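Local coordinates for protein tartronic semialdehyde reductase (Salmonella typhimurium, PDB 1YB4) that catalyses the reversible NADH- or NADPH-dependent reduction of tartronate semialdehyde (2-hydroxy-3-oxopropanoate) to (R)-glycerate, at residues Ile64-Thr69 against Asp94-Ser99; Gln71-Leu76 against Thr103-Gln108; Val186-Val191 against Gln284-Met289; Glu264-Cys269 against Ser280-Ala285. All blocks are in the same frame, centred on the assembly; numbering follows the deposited sequence.

The four contacts fall into two pairs, one in each domain. Contacts 1 and 2, with centres 9 Å apart, belong to the N-terminal Rossmann-type domain and interleave along the chain: strands 61-64 and 90-94 run into the two loops of contact 1, which lead into helices 69-77 and 100-111, the partners in contact 2. Contacts 3 and 4, also 9 Å apart between centres, come later and share helix 283-290, which meets helix 167-195 in one and helix 257-271 in the other. Contacts 2 and 3 are about 39 Å apart, centre to centre. The first pair joins neighbouring units of the dinucleotide-binding domain; the second ties together the helical C-terminal domain where three other subunits adjoin it.

Contact 1: residues Ile64-Thr69 against Asp94-Ser99; sequences IMVPDT and DMSSIS
Ile-64 and Asp-94 form a parallel bridge at the last residues of strands 61-64 and 90-94, with their CA atoms 4.7 Å apart. Two hydrogen bonds with backbone N-H donors tie the two loops together at both ends. Met-95 N binds Ile-64 O at 3.0 Å, nearly in line with the carbonyl (C=O...N angle 161°). At the far end Ser-99 N binds Thr-69 OG1 at 2.9 Å; the hydroxyl sits anti to its own carbonyl carbon (chi1 -54°), facing the neighbouring loop.

Hydroxyl contacts fill the middle. Ser-96 OG lies 2.9 Å from Val-66 O and equally close to Asp-94 OD1; its single proton could serve either acceptor. Ser-96 N adds a weak bond to the same carboxylate oxygen.

Van der Waals contacts complete the joint. The selenomethionine Met-65, bent at chi2 and chi3, brings CE to 3.3 Å from Ser-96 CA. Ile-98 sets CG2 3.7 Å from Thr-69 CA, the two side chains crossing at about a right angle.

Ser-97 OG hydrogen-bonds Lys-172 NZ, the predicted active-site lysine. Adjacent loops at the C-terminal ends of parallel strands, each followed by an N-capped helix, are characteristic of a Rossmann-type nucleotide-binding domain.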
loop_
_atom_site.group_PDB
_atom_site.type_symbol
_atom_site.label_atom_id
_atom_site.label_comp_id
_atom_site.label_asym_id
_atom_site.label_seq_id
_atom_site.Cartn_x
_atom_site.Cartn_y
_atom_site.Cartn_z
ATOM N N ILE A 64 23.722 -4.111 -28.748
ATOM C CA ILE A 64 24.018 -4.706 -27.454
ATOM C C ILE A 64 22.760 -5.292 -26.803
ATOM O O ILE A 64 21.789 -4.574 -26.580
ATOM C CB ILE A 64 24.615 -3.655 -26.497
ATOM C CG1 ILE A 64 25.946 -3.154 -27.055
ATOM C CG2 ILE A 64 24.765 -4.241 -25.080
ATOM C CD1 ILE A 64 26.538 -2.026 -26.254
HETATM N N MSE A 65 22.767 -6.596 -26.526
HETATM C CA MSE A 65 21.628 -7.230 -25.862
HETATM C C MSE A 65 22.118 -8.071 -24.692
HETATM O O MSE A 65 22.176 -9.305 -24.760
HETATM C CB MSE A 65 20.811 -8.103 -26.818
HETATM C CG MSE A 65 19.543 -8.714 -26.178
HETATM SE SE MSE A 65 18.083 -7.468 -25.709
HETATM C CE MSE A 65 18.435 -7.207 -23.830
ATOM N N VAL A 66 22.461 -7.362 -23.618
ATOM C CA VAL A 66 22.958 -7.934 -22.375
ATOM C C VAL A 66 21.852 -7.778 -21.298
ATOM O O VAL A 66 20.962 -6.939 -21.436
ATOM C CB VAL A 66 24.252 -7.192 -21.971
ATOM C CG1 VAL A 66 23.911 -5.930 -21.250
ATOM C CG2 VAL A 66 25.151 -8.081 -21.143
ATOM N N PRO A 67 21.889 -8.595 -20.223
ATOM C CA PRO A 67 20.922 -8.600 -19.108
ATOM C C PRO A 67 20.618 -7.364 -18.232
ATOM O O PRO A 67 19.482 -6.906 -18.183
ATOM C CB PRO A 67 21.397 -9.779 -18.255
ATOM C CG PRO A 67 21.927 -10.726 -19.281
ATOM C CD PRO A 67 22.744 -9.797 -20.152
ATOM N N ASP A 68 21.610 -6.841 -17.524
ATOM C CA ASP A 68 21.386 -5.703 -16.626
ATOM C C ASP A 68 22.231 -4.461 -16.931
ATOM O O ASP A 68 23.114 -4.485 -17.785
ATOM C CB ASP A 68 21.654 -6.148 -15.189
ATOM C CG ASP A 68 23.043 -6.746 -15.023
ATOM O OD1 ASP A 68 24.032 -5.991 -15.160
ATOM O OD2 ASP A 68 23.146 -7.968 -14.776
ATOM N N THR A 69 21.957 -3.380 -16.207
ATOM C CA THR A 69 22.667 -2.120 -16.389
ATOM C C THR A 69 24.193 -2.240 -16.280
ATOM O O THR A 69 24.921 -1.732 -17.122
ATOM C CB THR A 69 22.189 -1.080 -15.364
ATOM O OG1 THR A 69 20.768 -0.951 -15.449
ATOM C CG2 THR A 69 22.840 0.282 -15.624
ATOM N N ASP A 94 21.906 0.223 -27.759
ATOM C CA ASP A 94 21.646 -0.682 -26.660
ATOM C C ASP A 94 20.169 -0.988 -26.666
ATOM O O ASP A 94 19.324 -0.084 -26.592
ATOM C CB ASP A 94 22.041 -0.050 -25.325
ATOM C CG ASP A 94 21.890 -1.011 -24.173
ATOM O OD1 ASP A 94 22.032 -2.237 -24.408
ATOM O OD2 ASP A 94 21.645 -0.539 -23.040
HETATM N N MSE A 95 19.859 -2.271 -26.765
HETATM C CA MSE A 95 18.479 -2.697 -26.792
HETATM C C MSE A 95 18.084 -3.421 -25.518
HETATM O O MSE A 95 16.988 -3.979 -25.423
HETATM C CB MSE A 95 18.235 -3.544 -28.035
HETATM C CG MSE A 95 18.411 -2.722 -29.306
HETATM SE SE MSE A 95 17.932 -3.622 -30.943
HETATM C CE MSE A 95 16.012 -3.307 -30.945
ATOM N N SER A 96 18.982 -3.375 -24.533
ATOM C CA SER A 96 18.740 -3.982 -23.229
ATOM C C SER A 96 17.787 -3.073 -22.467
ATOM O O SER A 96 17.618 -1.906 -22.823
ATOM C CB SER A 96 20.030 -4.069 -22.406
ATOM O OG SER A 96 21.113 -4.624 -23.125
ATOM N N SER A 97 17.156 -3.608 -21.428
ATOM C CA SER A 97 16.283 -2.797 -20.587
ATOM C C SER A 97 17.100 -2.540 -19.328
ATOM O O SER A 97 17.233 -3.411 -18.463
ATOM C CB SER A 97 14.988 -3.535 -20.231
ATOM O OG SER A 97 14.154 -3.659 -21.358
ATOM N N ILE A 98 17.674 -1.350 -19.249
ATOM C CA ILE A 98 18.491 -0.994 -18.103
ATOM C C ILE A 98 18.015 0.325 -17.517
ATOM O O ILE A 98 16.957 0.838 -17.886
ATOM C CB ILE A 98 19.991 -0.873 -18.495
ATOM C CG1 ILE A 98 20.238 0.410 -19.289
ATOM C CG2 ILE A 98 20.394 -2.064 -19.348
ATOM C CD1 ILE A 98 21.688 0.579 -19.752
ATOM N N SER A 99 18.826 0.876 -16.625
ATOM C CA SER A 99 18.508 2.108 -15.941
ATOM C C SER A 99 18.486 3.353 -16.800
ATOM O O SER A 99 19.450 3.652 -17.498
ATOM C CB SER A 99 19.480 2.324 -14.789
ATOM O OG SER A 99 19.411 3.662 -14.335
#

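Contact 2: residues Gln71-Leu76 against Thr103-Gln108; sequences QVEDVL and TKRFAQ
Phe-106 reaches from helix 100-111 to a patch on helix 69-77 made by Val-72, Glu-73 and Leu-76. The two segments run almost parallel, 7° apart, but their axes are separated by 11.3 Å, so one large side chain spans most of the distance. Its CG stands anti to the carbonyl carbon (chi1 -70°), and the CA-CB bond points at the other helix. Both helices follow parallel strands (61-64 and 90-94) of the Rossmann-type domain and lie on its sheet, where Leu-76 touches Ile-64 and Ile-92.

The three partners spread along one side and the outer end of the ring, with overlapping footprints. Val-72 CG1 lies at the edge, near the ring plane, 3.7 Å from Phe-106 CE2. Leu-76 crosses the phenylalanine at about a right angle and sets CD2 3.9 Å from Phe-106 CD2. Glu-73 meets the outer end: its CB is 3.3 Å from Phe-106 CZ, an oblique approach. Glu-73 OE1 comes within 3.5 Å of the same CZ, with the carboxylate plane turned 76° from the ring.

Arg-105 NH2, paired with Glu-102, stands 4.1 Å from Glu-73 OE1, too far for a salt bridge, and its modelled position is doubtful.

Attachment therefore rests on shape and apolar contact; the glutamate adds an aliphatic root and a carboxylate oxygen beside the aromatic rim, whose hydrogens are probably mildly favourable neighbours.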
loop_
_atom_site.group_PDB
_atom_site.type_symbol
_atom_site.label_atom_id
_atom_site.label_comp_id
_atom_site.label_asym_id
_atom_site.label_seq_id
_atom_site.Cartn_x
_atom_site.Cartn_y
_atom_site.Cartn_z
ATOM N N GLN A 71 26.234 -4.813 -16.765
ATOM C CA GLN A 71 26.811 -5.570 -17.880
ATOM C C GLN A 71 26.823 -4.744 -19.165
ATOM O O GLN A 71 27.618 -5.006 -20.074
ATOM C CB GLN A 71 26.031 -6.841 -18.146
ATOM C CG GLN A 71 26.289 -7.954 -17.175
ATOM C CD GLN A 71 25.525 -9.194 -17.565
ATOM O OE1 GLN A 71 25.767 -9.781 -18.625
ATOM N NE2 GLN A 71 24.576 -9.592 -16.725
ATOM N N VAL A 72 25.927 -3.765 -19.253
ATOM C CA VAL A 72 25.901 -2.895 -20.420
ATOM C C VAL A 72 27.030 -1.878 -20.242
ATOM O O VAL A 72 27.604 -1.397 -21.221
ATOM C CB VAL A 72 24.558 -2.136 -20.559
ATOM C CG1 VAL A 72 24.755 -0.841 -21.345
ATOM C CG2 VAL A 72 23.564 -2.994 -21.284
ATOM N N GLU A 73 27.362 -1.564 -18.993
ATOM C CA GLU A 73 28.418 -0.593 -18.728
ATOM C C GLU A 73 29.794 -1.185 -19.014
ATOM O O GLU A 73 30.684 -0.496 -19.516
ATOM C CB GLU A 73 28.365 -0.119 -17.278
ATOM C CG GLU A 73 29.292 1.050 -17.004
ATOM C CD GLU A 73 29.351 1.432 -15.537
ATOM O OE1 GLU A 73 28.274 1.645 -14.927
ATOM O OE2 GLU A 73 30.479 1.524 -15.000
ATOM N N ASP A 74 29.959 -2.466 -18.701
ATOM C CA ASP A 74 31.224 -3.140 -18.923
ATOM C C ASP A 74 31.437 -3.358 -20.417
ATOM O O ASP A 74 32.553 -3.238 -20.916
ATOM C CB ASP A 74 31.238 -4.477 -18.181
ATOM C CG ASP A 74 32.629 -5.078 -18.087
ATOM O OD1 ASP A 74 32.735 -6.248 -17.664
ATOM O OD2 ASP A 74 33.612 -4.384 -18.430
ATOM N N VAL A 75 30.370 -3.689 -21.135
ATOM C CA VAL A 75 30.495 -3.887 -22.570
ATOM C C VAL A 75 30.959 -2.574 -23.169
ATOM O O VAL A 75 31.784 -2.544 -24.078
ATOM C CB VAL A 75 29.155 -4.277 -23.220
ATOM C CG1 VAL A 75 29.228 -4.075 -24.728
ATOM C CG2 VAL A 75 28.840 -5.725 -22.910
ATOM N N LEU A 76 30.424 -1.483 -22.645
ATOM C CA LEU A 76 30.787 -0.169 -23.134
ATOM C C LEU A 76 32.179 0.261 -22.699
ATOM O O LEU A 76 33.041 0.529 -23.535
ATOM C CB LEU A 76 29.756 0.863 -22.674
ATOM C CG LEU A 76 28.709 1.364 -23.682
ATOM C CD1 LEU A 76 28.640 0.459 -24.896
ATOM C CD2 LEU A 76 27.352 1.454 -22.990
ATOM N N THR A 103 21.715 5.176 -18.523
ATOM C CA THR A 103 21.776 5.340 -19.965
ATOM C C THR A 103 22.137 6.778 -20.314
ATOM O O THR A 103 22.905 7.018 -21.245
ATOM C CB THR A 103 20.439 4.954 -20.617
ATOM O OG1 THR A 103 20.255 3.534 -20.508
ATOM C CG2 THR A 103 20.417 5.361 -22.083
ATOM N N LYS A 104 21.593 7.731 -19.561
ATOM C CA LYS A 104 21.881 9.136 -19.796
ATOM C C LYS A 104 23.386 9.356 -19.821
ATOM O O LYS A 104 23.901 9.998 -20.735
ATOM C CB LYS A 104 21.264 10.005 -18.697
ATOM C CG LYS A 104 19.732 10.066 -18.684
ATOM C CD LYS A 104 19.183 11.136 -19.627
ATOM C CE LYS A 104 17.665 11.281 -19.492
ATOM N NZ LYS A 104 17.238 11.775 -18.150
ATOM N N ARG A 105 24.099 8.817 -18.837
ATOM C CA ARG A 105 25.541 9.029 -18.815
ATOM C C ARG A 105 26.360 8.103 -19.714
ATOM O O ARG A 105 27.442 8.475 -20.157
ATOM C CB ARG A 105 26.082 9.012 -17.382
ATOM C CG ARG A 105 26.194 7.661 -16.729
ATOM C CD ARG A 105 27.133 7.753 -15.526
ATOM N NE ARG A 105 27.204 6.507 -14.770
ATOM C CZ ARG A 105 26.207 6.016 -14.037
ATOM N NH1 ARG A 105 25.050 6.667 -13.956
ATOM N NH2 ARG A 105 26.375 4.874 -13.383
ATOM N N PHE A 106 25.865 6.906 -19.994
ATOM C CA PHE A 106 26.600 6.015 -20.892
ATOM C C PHE A 106 26.630 6.714 -22.251
ATOM O O PHE A 106 27.668 6.787 -22.920
ATOM C CB PHE A 106 25.882 4.670 -21.039
ATOM C CG PHE A 106 25.922 3.812 -19.804
ATOM C CD1 PHE A 106 26.508 4.273 -18.627
ATOM C CD2 PHE A 106 25.371 2.530 -19.821
ATOM C CE1 PHE A 106 26.544 3.469 -17.485
ATOM C CE2 PHE A 106 25.401 1.717 -18.685
ATOM C CZ PHE A 106 25.989 2.188 -17.512
ATOM N N ALA A 107 25.469 7.242 -22.635
ATOM C CA ALA A 107 25.292 7.940 -23.898
ATOM C C ALA A 107 26.280 9.078 -24.079
ATOM O O ALA A 107 27.082 9.054 -25.010
ATOM C CB ALA A 107 23.859 8.471 -24.012
ATOM N N GLN A 108 26.239 10.074 -23.198
ATOM C CA GLN A 108 27.154 11.200 -23.352
ATOM C C GLN A 108 28.617 10.781 -23.263
ATOM O O GLN A 108 29.486 11.473 -23.787
ATOM C CB GLN A 108 26.850 12.310 -22.343
ATOM C CG GLN A 108 27.158 11.989 -20.906
ATOM C CD GLN A 108 26.785 13.141 -19.987
ATOM O OE1 GLN A 108 27.204 14.283 -20.206
ATOM N NE2 GLN A 108 25.995 12.851 -18.950
#

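Contact 3: residues Val186-Val191 against Gln284-Met289; sequences VSEALV and QALELM
Leu-286 and Val-191 pack across this contact beside two buried glutamates, Glu-188 and Glu-287, whose carboxylates both go to partners outside it. The setting is a helix-helix packing in the all-helical C-terminal domain of the 6-phosphogluconate dehydrogenase type: helix 167-195 meets helix 283-290 with local axes 9.2 Å apart and a signed crossing angle of -43°.

Leu-286 is the main apolar projection from the second helix. CG stands anti to the carbonyl carbon (chi1 -68°), and the methyl CD1 lies 3.9 Å from Ser-187 CB. The place of the other methyl, CD2, against Glu-188 is doubtful, because its modelled separation from the glutamate CG is too short to be reliable.

The carboxylate of Glu-188 bonds Asn-258 N and Thr-259 OG1 of the second subunit, which carries this helix into the oligomer interface. Glu-287 is held within its own chain by Arg-227, Lys-293 and the backbone N of Leu-294, and offers the facing helix its carbon chain.

Val-191 closes the other end of the contact. It approaches Leu-286 through CG2, 4.2 Å from the leucine CB, and the Val-191 and Glu-287 side chains cross obliquely, with CG2 4.0 Å from the glutamate CG.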
loop_
_atom_site.group_PDB
_atom_site.type_symbol
_atom_site.label_atom_id
_atom_site.label_comp_id
_atom_site.label_asym_id
_atom_site.label_seq_id
_atom_site.Cartn_x
_atom_site.Cartn_y
_atom_site.Cartn_z
ATOM N N VAL A 186 -7.125 -6.022 -12.836
ATOM C CA VAL A 186 -8.055 -7.041 -13.322
ATOM C C VAL A 186 -8.176 -8.164 -12.275
ATOM O O VAL A 186 -9.262 -8.720 -12.071
ATOM C CB VAL A 186 -7.575 -7.621 -14.693
ATOM C CG1 VAL A 186 -8.605 -8.603 -15.260
ATOM C CG2 VAL A 186 -7.350 -6.465 -15.675
ATOM N N SER A 187 -7.070 -8.475 -11.600
ATOM C CA SER A 187 -7.043 -9.520 -10.566
ATOM C C SER A 187 -7.936 -9.188 -9.355
ATOM O O SER A 187 -8.663 -10.045 -8.841
ATOM C CB SER A 187 -5.606 -9.729 -10.072
ATOM O OG SER A 187 -4.714 -10.029 -11.135
ATOM N N GLU A 188 -7.873 -7.942 -8.898
ATOM C CA GLU A 188 -8.657 -7.512 -7.747
ATOM C C GLU A 188 -10.147 -7.442 -8.064
ATOM O O GLU A 188 -10.982 -7.801 -7.240
ATOM C CB GLU A 188 -8.171 -6.140 -7.256
ATOM C CG GLU A 188 -6.953 -6.199 -6.358
ATOM C CD GLU A 188 -6.621 -4.863 -5.692
ATOM O OE1 GLU A 188 -7.552 -4.098 -5.333
ATOM O OE2 GLU A 188 -5.416 -4.586 -5.502
ATOM N N ALA A 189 -10.468 -6.975 -9.268
ATOM C CA ALA A 189 -11.852 -6.846 -9.719
ATOM C C ALA A 189 -12.539 -8.196 -9.948
ATOM O O ALA A 189 -13.671 -8.409 -9.510
ATOM C CB ALA A 189 -11.888 -6.018 -10.995
ATOM N N LEU A 190 -11.854 -9.107 -10.631
ATOM C CA LEU A 190 -12.425 -10.420 -10.913
ATOM C C LEU A 190 -12.476 -11.335 -9.674
ATOM O O LEU A 190 -13.495 -11.988 -9.426
ATOM C CB LEU A 190 -11.660 -11.080 -12.066
ATOM C CG LEU A 190 -11.851 -10.374 -13.414
ATOM C CD1 LEU A 190 -10.983 -10.997 -14.485
ATOM C CD2 LEU A 190 -13.294 -10.474 -13.833
ATOM N N VAL A 191 -11.400 -11.383 -8.887
ATOM C CA VAL A 191 -11.419 -12.208 -7.675
ATOM C C VAL A 191 -12.614 -11.735 -6.832
ATOM O O VAL A 191 -13.399 -12.540 -6.326
ATOM C CB VAL A 191 -10.093 -12.084 -6.861
ATOM C CG1 VAL A 191 -10.216 -12.776 -5.527
ATOM C CG2 VAL A 191 -8.970 -12.703 -7.634
ATOM N N GLN A 284 -3.192 -15.193 -8.805
ATOM C CA GLN A 284 -3.078 -16.185 -7.744
ATOM C C GLN A 284 -2.749 -15.552 -6.393
ATOM O O GLN A 284 -3.149 -16.068 -5.351
ATOM C CB GLN A 284 -2.015 -17.229 -8.108
ATOM C CG GLN A 284 -2.366 -18.029 -9.353
ATOM C CD GLN A 284 -1.467 -19.233 -9.547
ATOM O OE1 GLN A 284 -0.273 -19.098 -9.820
ATOM N NE2 GLN A 284 -2.038 -20.421 -9.395
ATOM N N ALA A 285 -2.027 -14.434 -6.411
ATOM C CA ALA A 285 -1.661 -13.773 -5.169
ATOM C C ALA A 285 -2.892 -13.273 -4.454
ATOM O O ALA A 285 -3.012 -13.424 -3.244
ATOM C CB ALA A 285 -0.716 -12.635 -5.434
ATOM N N LEU A 286 -3.816 -12.675 -5.198
ATOM C CA LEU A 286 -5.031 -12.188 -4.569
ATOM C C LEU A 286 -5.984 -13.332 -4.225
ATOM O O LEU A 286 -6.763 -13.237 -3.274
ATOM C CB LEU A 286 -5.707 -11.147 -5.454
ATOM C CG LEU A 286 -4.799 -9.919 -5.471
ATOM C CD1 LEU A 286 -3.809 -10.038 -6.591
ATOM C CD2 LEU A 286 -5.607 -8.698 -5.635
ATOM N N GLU A 287 -5.925 -14.420 -4.991
ATOM C CA GLU A 287 -6.783 -15.564 -4.689
ATOM C C GLU A 287 -6.324 -16.095 -3.335
ATOM O O GLU A 287 -7.137 -16.408 -2.478
ATOM C CB GLU A 287 -6.661 -16.650 -5.762
ATOM C CG GLU A 287 -7.280 -16.259 -7.094
ATOM C CD GLU A 287 -7.009 -17.277 -8.186
ATOM O OE1 GLU A 287 -5.876 -17.795 -8.235
ATOM O OE2 GLU A 287 -7.913 -17.550 -9.002
ATOM N N LEU A 288 -5.011 -16.165 -3.138
ATOM C CA LEU A 288 -4.439 -16.654 -1.882
ATOM C C LEU A 288 -4.867 -15.768 -0.706
ATOM O O LEU A 288 -5.283 -16.264 0.352
ATOM C CB LEU A 288 -2.909 -16.666 -1.985
ATOM C CG LEU A 288 -2.111 -17.172 -0.781
ATOM C CD1 LEU A 288 -2.478 -18.605 -0.504
ATOM C CD2 LEU A 288 -0.615 -17.069 -1.057
HETATM N N MSE A 289 -4.766 -14.456 -0.915
HETATM C CA MSE A 289 -5.100 -13.476 0.102
HETATM C C MSE A 289 -6.590 -13.369 0.413
HETATM O O MSE A 289 -6.979 -12.730 1.391
HETATM C CB MSE A 289 -4.524 -12.117 -0.315
HETATM C CG MSE A 289 -2.985 -12.098 -0.310
HETATM SE SE MSE A 289 -2.125 -10.866 -1.550
HETATM C CE MSE A 289 -2.219 -9.257 -0.470
#

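Contact 4: residues Glu264-Cys269 against Ser280-Ala285; sequences ELFNTC and SAMVQA
Met-282, a selenomethionine, touches both Leu-265 and Phe-266 as its bent side chain reaches across the contact, which joins helix 257-271 to the start of helix 283-290 in the helical C-terminal domain. Its CB lies 4.3 Å from Phe-266 CE1. CG stands anti to the backbone N (chi1 163°) and packs against Ser-187 of helix 167-195. A bend at chi2 (72°) then turns the selenium toward the facing helix.

SE has two neighbours: Leu-265 CB at 3.9 Å and Phe-266 CE1 at 4.1 Å. Relative to the whole ring it is 4.8 Å from the centroid and 40° off the normal, an oblique Met-aromatic contact. The terminal CE lies against the leucine, 3.4 Å from Leu-265 CB and 3.7 Å from Leu-265 CD1.

One helical turn farther along, Cys-269 SG packs 3.9 Å from Ala-285 CB. The small alanine allows close backbones, the two CA atoms 5.8 Å apart.

Polar groups on the helix look outward; Thr-268 OG1 bonds Met-289 O of the third subunit and Asn-255 ND2 of the fourth. Between the segments, cohesion is probably largely dispersive: selenium, standing in for the methionine sulfur, and cysteine sulfur lie against carbon, so shape complementarity matters most.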
loop_
_atom_site.group_PDB
_atom_site.type_symbol
_atom_site.label_atom_id
_atom_site.label_comp_id
_atom_site.label_asym_id
_atom_site.label_seq_id
_atom_site.Cartn_x
_atom_site.Cartn_y
_atom_site.Cartn_z
ATOM N N GLU A 264 5.692 -6.423 -4.344
ATOM C CA GLU A 264 5.528 -7.278 -3.171
ATOM C C GLU A 264 4.576 -8.437 -3.457
ATOM O O GLU A 264 4.779 -9.549 -2.964
ATOM C CB GLU A 264 5.017 -6.458 -1.981
ATOM C CG GLU A 264 5.980 -5.389 -1.529
ATOM C CD GLU A 264 7.392 -5.925 -1.332
ATOM O OE1 GLU A 264 7.576 -6.833 -0.494
ATOM O OE2 GLU A 264 8.316 -5.440 -2.018
ATOM N N LEU A 265 3.530 -8.170 -4.236
ATOM C CA LEU A 265 2.575 -9.215 -4.593
ATOM C C LEU A 265 3.295 -10.276 -5.456
ATOM O O LEU A 265 3.020 -11.476 -5.348
ATOM C CB LEU A 265 1.381 -8.612 -5.342
ATOM C CG LEU A 265 0.438 -7.672 -4.566
ATOM C CD1 LEU A 265 -0.589 -7.089 -5.516
ATOM C CD2 LEU A 265 -0.264 -8.422 -3.449
ATOM N N PHE A 266 4.224 -9.828 -6.300
ATOM C CA PHE A 266 5.001 -10.761 -7.120
ATOM C C PHE A 266 5.861 -11.612 -6.199
ATOM O O PHE A 266 6.196 -12.746 -6.526
ATOM C CB PHE A 266 5.914 -10.027 -8.118
ATOM C CG PHE A 266 5.217 -9.604 -9.393
ATOM C CD1 PHE A 266 4.171 -10.356 -9.913
ATOM C CD2 PHE A 266 5.630 -8.462 -10.081
ATOM C CE1 PHE A 266 3.549 -9.981 -11.087
ATOM C CE2 PHE A 266 5.010 -8.072 -11.265
ATOM C CZ PHE A 266 3.969 -8.832 -11.768
ATOM N N ASN A 267 6.227 -11.050 -5.048
ATOM C CA ASN A 267 7.036 -11.771 -4.080
ATOM C C ASN A 267 6.192 -12.898 -3.513
ATOM O O ASN A 267 6.709 -13.969 -3.197
ATOM C CB ASN A 267 7.508 -10.856 -2.943
ATOM C CG ASN A 267 8.696 -9.996 -3.332
ATOM O OD1 ASN A 267 9.397 -10.296 -4.291
ATOM N ND2 ASN A 267 8.939 -8.931 -2.572
ATOM N N THR A 268 4.892 -12.654 -3.381
ATOM C CA THR A 268 3.988 -13.679 -2.878
ATOM C C THR A 268 3.856 -14.774 -3.942
ATOM O O THR A 268 3.809 -15.952 -3.612
ATOM C CB THR A 268 2.604 -13.060 -2.501
ATOM O OG1 THR A 268 2.756 -12.274 -1.311
ATOM C CG2 THR A 268 1.551 -14.139 -2.233
ATOM N N CYS A 269 3.841 -14.397 -5.217
ATOM C CA CYS A 269 3.758 -15.402 -6.273
ATOM C C CYS A 269 5.022 -16.288 -6.233
ATOM O O CYS A 269 4.929 -17.525 -6.138
ATOM C CB CYS A 269 3.627 -14.746 -7.653
ATOM S SG CYS A 269 2.095 -13.776 -7.930
ATOM N N SER A 280 0.359 -13.122 -15.765
ATOM C CA SER A 280 -1.086 -13.095 -15.595
ATOM C C SER A 280 -1.352 -13.951 -14.356
ATOM O O SER A 280 -2.431 -13.913 -13.765
ATOM C CB SER A 280 -1.794 -13.683 -16.825
ATOM O OG SER A 280 -1.365 -15.010 -17.082
ATOM N N ALA A 281 -0.338 -14.713 -13.962
ATOM C CA ALA A 281 -0.414 -15.563 -12.785
ATOM C C ALA A 281 -0.542 -14.716 -11.511
ATOM O O ALA A 281 -0.735 -15.235 -10.404
ATOM C CB ALA A 281 0.817 -16.431 -12.713
HETATM N N MSE A 282 -0.408 -13.410 -11.689
HETATM C CA MSE A 282 -0.534 -12.446 -10.610
HETATM C C MSE A 282 -1.789 -12.721 -9.804
HETATM O O MSE A 282 -1.775 -12.653 -8.580
HETATM C CB MSE A 282 -0.620 -11.032 -11.204
HETATM C CG MSE A 282 -1.150 -9.948 -10.278
HETATM SE SE MSE A 282 0.102 -9.482 -8.891
HETATM C CE MSE A 282 -0.800 -10.251 -7.413
ATOM N N VAL A 283 -2.871 -13.041 -10.507
ATOM C CA VAL A 283 -4.169 -13.281 -9.893
ATOM C C VAL A 283 -4.121 -14.256 -8.740
ATOM O O VAL A 283 -4.904 -14.160 -7.789
ATOM C CB VAL A 283 -5.201 -13.771 -10.953
ATOM C CG1 VAL A 283 -4.746 -15.083 -11.554
ATOM C CG2 VAL A 283 -6.591 -13.897 -10.327
ATOM N N GLN A 284 -3.192 -15.193 -8.805
ATOM C CA GLN A 284 -3.078 -16.185 -7.744
ATOM C C GLN A 284 -2.749 -15.552 -6.393
ATOM O O GLN A 284 -3.149 -16.068 -5.351
ATOM C CB GLN A 284 -2.015 -17.229 -8.108
ATOM C CG GLN A 284 -2.366 -18.029 -9.353
ATOM C CD GLN A 284 -1.467 -19.233 -9.547
ATOM O OE1 GLN A 284 -0.273 -19.098 -9.820
ATOM N NE2 GLN A 284 -2.038 -20.421 -9.395
ATOM N N ALA A 285 -2.027 -14.434 -6.411
ATOM C CA ALA A 285 -1.661 -13.773 -5.169
ATOM C C ALA A 285 -2.892 -13.273 -4.454
ATOM O O ALA A 285 -3.012 -13.424 -3.244
ATOM C CB ALA A 285 -0.716 -12.635 -5.434
#